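Local coordinates for leucine-rich repeat protein (Bacteroides thetaiotaomicron, PDB 4ECN), which is of unknown function but, as an extracellular leucine-rich repeat protein, probably serves in protein binding, at residues A477-Y480 with E481-L485; A530-L533 with K534-T538. All blocks are in the same frame, centred on the assembly; numbering follows the deposited sequence.

In the fold
Following the chain from its N terminus, interaction 1 comes first: helix 475-480 runs out into the loop that leads to strand 495-499, and the helix end passes through a type I beta turn and an inverse gamma turn. After strands 495-499 and 519-521 the chain enters helix 530-542, whose opening turns form interaction 2 before the passage to strand 552-554. Both contacts are local and in series; neither encloses or crosses the other. The centres of interactions 1 and 2 lie about 33 Å apart and the nearest atoms of interactions 1 and 2 about 21 Å apart, without touching. What relates them is the leucine-rich repeat sheet, in which strands 452-456, 495-499, 519-521 and 552-554 run parallel as neighbours: each contact belongs to a connection between consecutive strands.

Interaction 1. Residues A477-Y480 with E481-L485; sequences AKQY and ENEEL
Gln-479 and Glu-483 meet amide to carboxylate across the end of the helix, NE2 of Gln-479 donating to OE2 of Glu-483 at 2.8 Å with an N-H...O angle of 160°. The acceptor lies practically in the amide plane, whereas the donor approaches OE2 from above the carboxylate; the two planes are turned 62° apart, and the side chains slant across one another. Gln-479 gets there by swinging CG opposite its own backbone N (chi1 -175°) and then running out extended, which carries NE2 to OE2 of Glu-483.

The other carboxylate oxygen faces a different neighbour. Tyr-480 and Glu-483 run side by side in the same direction, and CD1 of Tyr-480 lies 3.5 Å from OE1 of Glu-483, with ring and carboxylate moderately inclined. That oxygen also forms a salt bridge with Arg-446, which the Gln-479 and Tyr-480 side chains also touch. The carboxylate therefore has a polar partner at each oxygen, which probably restricts its rotation. Beside this pair, CD2 of Leu-485 packs 4.0 Å from CB of Tyr-480.

Along the backbone, the helix unwinds stepwise. The last i+4 bond, from Glu-481 N to Ala-477 O, gives way to i+3 bonds from Asn-482 N to Gln-479 O and from Glu-483 N to Tyr-480 O (3.1 Å), the latter closing a type I beta turn. Glu-484 then centres an inverse gamma turn.

Trp-469, in the loop ahead of the helix, is touched by Ala-477 and Tyr-480 and gives its NE1 proton to OE1 of Glu-481. Thus the C-terminal end of helix 475-480 is fastened to the segment between strand 452-456 and the helix, just where the chain turns off towards strand 495-499.

Interaction 2. Residues A530-L533 with K534-T538; sequences AAQL and KADWT
Gln-532 and Asp-536, one helical turn apart, are joined twice. Their main chains share an i+4 bond, Asp-536 N to Gln-532 O at 2.9 Å, and, between the side chains, NE2 of Gln-532 approaches OD1 of Asp-536 at 3.2 Å. The second bond is weak: its N-H...O angle is 133°, and amide and carboxylate planes stand 61° apart as the groups slant past each other. Gln-532 makes the approach by bending at chi2 (52°), which brings the amide forward along the helix, towards Asp-536.

The next shell is the i+4 ladder that sets this spacing. Lys-534 N reaches Ala-530 O, Ala-535 N reaches Ala-531 O, and Trp-537 N meets Leu-533 O at 2.9 Å, almost in line with the carbonyl. Lys-534 O accepts from both N and OG1 of Thr-538, which arrive from opposite faces of its plane.

Farther out, Ser-529 OG accepts from Gln-532 N at the start of the helix, while Lys-534 NZ forms a salt bridge with Glu-562. Trp-537 sets its ring against those of Phe-553, on the following strand, and Phe-563, packing the helix of this beta-alpha-beta unit onto the repeat core.

The stronger partner of the buried Asp-536 carboxylate is the backbone N of Leu-507, which donates to OD2. With an alanine here, the Leu-507 N-H is likely to lose its acceptor and the Gln-532 amide its weak partner, making it freer to turn. The chemistry is consistent with a carboxylate that mainly ties the helix to the loop between strands 495-499 and 519-521, its charge probably eased by N-H donors, with the glutamine a secondary brace.

Interaction 1. Residues A477-Y480 with E481-L485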
# COMPACT_ATOMS: atom_id res chain seq x y z
N ALA A 477 -1.73 26.68 -16.02
CA ALA A 477 -2.38 27.56 -15.02
C ALA A 477 -2.88 28.82 -15.64
O ALA A 477 -3.87 29.37 -15.19
CB ALA A 477 -1.42 27.90 -13.89
N LYS A 478 -2.20 29.28 -16.70
CA LYS A 478 -2.61 30.47 -17.44
C LYS A 478 -3.91 30.17 -18.18
O LYS A 478 -4.68 31.10 -18.45
CB LYS A 478 -1.51 30.94 -18.41
CG LYS A 478 -0.33 31.69 -17.77
CD LYS A 478 0.57 32.25 -18.88
CE LYS A 478 1.75 33.07 -18.40
NZ LYS A 478 2.47 33.71 -19.54
N GLN A 479 -4.17 28.90 -18.50
CA GLN A 479 -5.39 28.52 -19.20
C GLN A 479 -6.53 28.23 -18.20
O GLN A 479 -7.62 28.78 -18.36
CB GLN A 479 -5.14 27.30 -20.11
CG GLN A 479 -6.35 26.91 -20.98
CD GLN A 479 -6.31 25.49 -21.49
OE1 GLN A 479 -5.34 25.02 -22.12
NE2 GLN A 479 -7.40 24.76 -21.25
N TYR A 480 -6.27 27.36 -17.20
CA TYR A 480 -7.26 26.87 -16.25
C TYR A 480 -7.77 27.98 -15.29
O TYR A 480 -8.85 27.82 -14.70
CB TYR A 480 -6.70 25.68 -15.43
CG TYR A 480 -6.08 24.54 -16.23
CD1 TYR A 480 -6.52 24.24 -17.52
CD2 TYR A 480 -5.09 23.73 -15.68
CE1 TYR A 480 -5.92 23.23 -18.27
CE2 TYR A 480 -4.52 22.69 -16.41
CZ TYR A 480 -4.94 22.44 -17.71
OH TYR A 480 -4.37 21.43 -18.44
N GLU A 481 -7.03 29.11 -15.18
CA GLU A 481 -7.43 30.28 -14.37
C GLU A 481 -8.69 30.90 -14.96
O GLU A 481 -9.55 31.41 -14.23
CB GLU A 481 -6.28 31.32 -14.32
CG GLU A 481 -6.53 32.57 -13.49
CD GLU A 481 -6.93 32.34 -12.04
OE1 GLU A 481 -6.04 32.10 -11.20
OE2 GLU A 481 -8.15 32.43 -11.75
N ASN A 482 -8.82 30.80 -16.30
CA ASN A 482 -9.92 31.33 -17.09
C ASN A 482 -11.08 30.32 -17.18
O ASN A 482 -12.13 30.65 -17.74
CB ASN A 482 -9.42 31.71 -18.49
CG ASN A 482 -8.47 32.89 -18.46
OD1 ASN A 482 -8.74 33.94 -17.85
ND2 ASN A 482 -7.34 32.75 -19.12
N GLU A 483 -10.92 29.14 -16.60
CA GLU A 483 -11.98 28.13 -16.57
C GLU A 483 -12.58 28.12 -15.17
O GLU A 483 -11.86 28.33 -14.18
CB GLU A 483 -11.46 26.75 -16.98
CG GLU A 483 -10.81 26.72 -18.35
CD GLU A 483 -10.17 25.42 -18.79
OE1 GLU A 483 -10.03 24.50 -17.96
OE2 GLU A 483 -9.80 25.33 -19.99
N GLU A 484 -13.89 27.88 -15.07
CA GLU A 484 -14.54 27.89 -13.76
C GLU A 484 -14.34 26.50 -13.07
O GLU A 484 -15.26 25.67 -13.00
CB GLU A 484 -16.03 28.27 -13.90
CG GLU A 484 -16.29 29.69 -14.41
CD GLU A 484 -17.74 30.14 -14.45
OE1 GLU A 484 -18.54 29.66 -13.62
OE2 GLU A 484 -18.06 31.03 -15.28
N LEU A 485 -13.11 26.27 -12.57
CA LEU A 485 -12.70 25.05 -11.88
C LEU A 485 -13.21 25.02 -10.45
O LEU A 485 -12.89 25.92 -9.65
CB LEU A 485 -11.16 24.93 -11.89
CG LEU A 485 -10.49 23.96 -12.85
CD1 LEU A 485 -10.77 24.29 -14.30
CD2 LEU A 485 -8.98 23.95 -12.61

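Interaction 2. Residues A530-L533 with K534-T538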
# COMPACT_ATOMS: atom_id res chain seq x y z
N ALA A 530 -5.83 16.50 19.37
CA ALA A 530 -7.11 15.97 19.84
C ALA A 530 -8.23 17.01 19.64
O ALA A 530 -9.33 16.68 19.20
CB ALA A 530 -7.00 15.60 21.30
N ALA A 531 -7.92 18.28 19.93
CA ALA A 531 -8.88 19.36 19.76
C ALA A 531 -9.19 19.55 18.28
O ALA A 531 -10.37 19.66 17.91
CB ALA A 531 -8.33 20.64 20.37
N GLN A 532 -8.14 19.54 17.43
CA GLN A 532 -8.29 19.77 16.00
C GLN A 532 -9.06 18.64 15.32
O GLN A 532 -9.91 18.92 14.50
CB GLN A 532 -6.92 19.96 15.35
CG GLN A 532 -6.95 20.46 13.90
CD GLN A 532 -7.78 21.70 13.69
OE1 GLN A 532 -7.60 22.73 14.36
NE2 GLN A 532 -8.69 21.63 12.74
N LEU A 533 -8.78 17.40 15.68
CA LEU A 533 -9.46 16.27 15.08
C LEU A 533 -10.95 16.29 15.42
O LEU A 533 -11.76 16.04 14.52
CB LEU A 533 -8.83 14.95 15.53
CG LEU A 533 -9.23 13.71 14.72
CD1 LEU A 533 -9.00 13.89 13.22
CD2 LEU A 533 -8.51 12.47 15.22
N LYS A 534 -11.32 16.63 16.68
CA LYS A 534 -12.72 16.70 17.13
C LYS A 534 -13.46 17.76 16.30
O LYS A 534 -14.54 17.50 15.81
CB LYS A 534 -12.81 16.98 18.65
CG LYS A 534 -14.22 16.86 19.24
CD LYS A 534 -14.27 17.25 20.71
CE LYS A 534 -15.68 17.14 21.26
NZ LYS A 534 -15.78 17.61 22.67
N ALA A 535 -12.82 18.90 16.08
CA ALA A 535 -13.34 19.97 15.24
C ALA A 535 -13.56 19.50 13.79
O ALA A 535 -14.65 19.69 13.24
CB ALA A 535 -12.37 21.14 15.24
N ASP A 536 -12.54 18.86 13.20
CA ASP A 536 -12.57 18.38 11.83
C ASP A 536 -13.67 17.34 11.63
O ASP A 536 -14.42 17.45 10.65
CB ASP A 536 -11.20 17.81 11.43
CG ASP A 536 -10.14 18.84 11.06
OD1 ASP A 536 -10.52 20.00 10.71
OD2 ASP A 536 -8.94 18.47 11.00
N TRP A 537 -13.82 16.38 12.56
CA TRP A 537 -14.87 15.37 12.47
C TRP A 537 -16.23 16.05 12.63
O TRP A 537 -17.12 15.77 11.82
CB TRP A 537 -14.66 14.23 13.48
CG TRP A 537 -15.59 13.04 13.33
CD1 TRP A 537 -16.53 12.83 12.35
CD2 TRP A 537 -15.66 11.90 14.20
NE1 TRP A 537 -17.19 11.65 12.58
CE2 TRP A 537 -16.67 11.05 13.70
CE3 TRP A 537 -14.97 11.51 15.36
CZ2 TRP A 537 -17.02 9.85 14.32
CZ3 TRP A 537 -15.31 10.31 15.98
CH2 TRP A 537 -16.32 9.49 15.46
N THR A 538 -16.38 16.98 13.59
CA THR A 538 -17.62 17.75 13.77
C THR A 538 -18.00 18.44 12.45
O THR A 538 -19.15 18.32 12.03
CB THR A 538 -17.55 18.78 14.91
OG1 THR A 538 -16.94 18.23 16.07
CG2 THR A 538 -18.90 19.31 15.29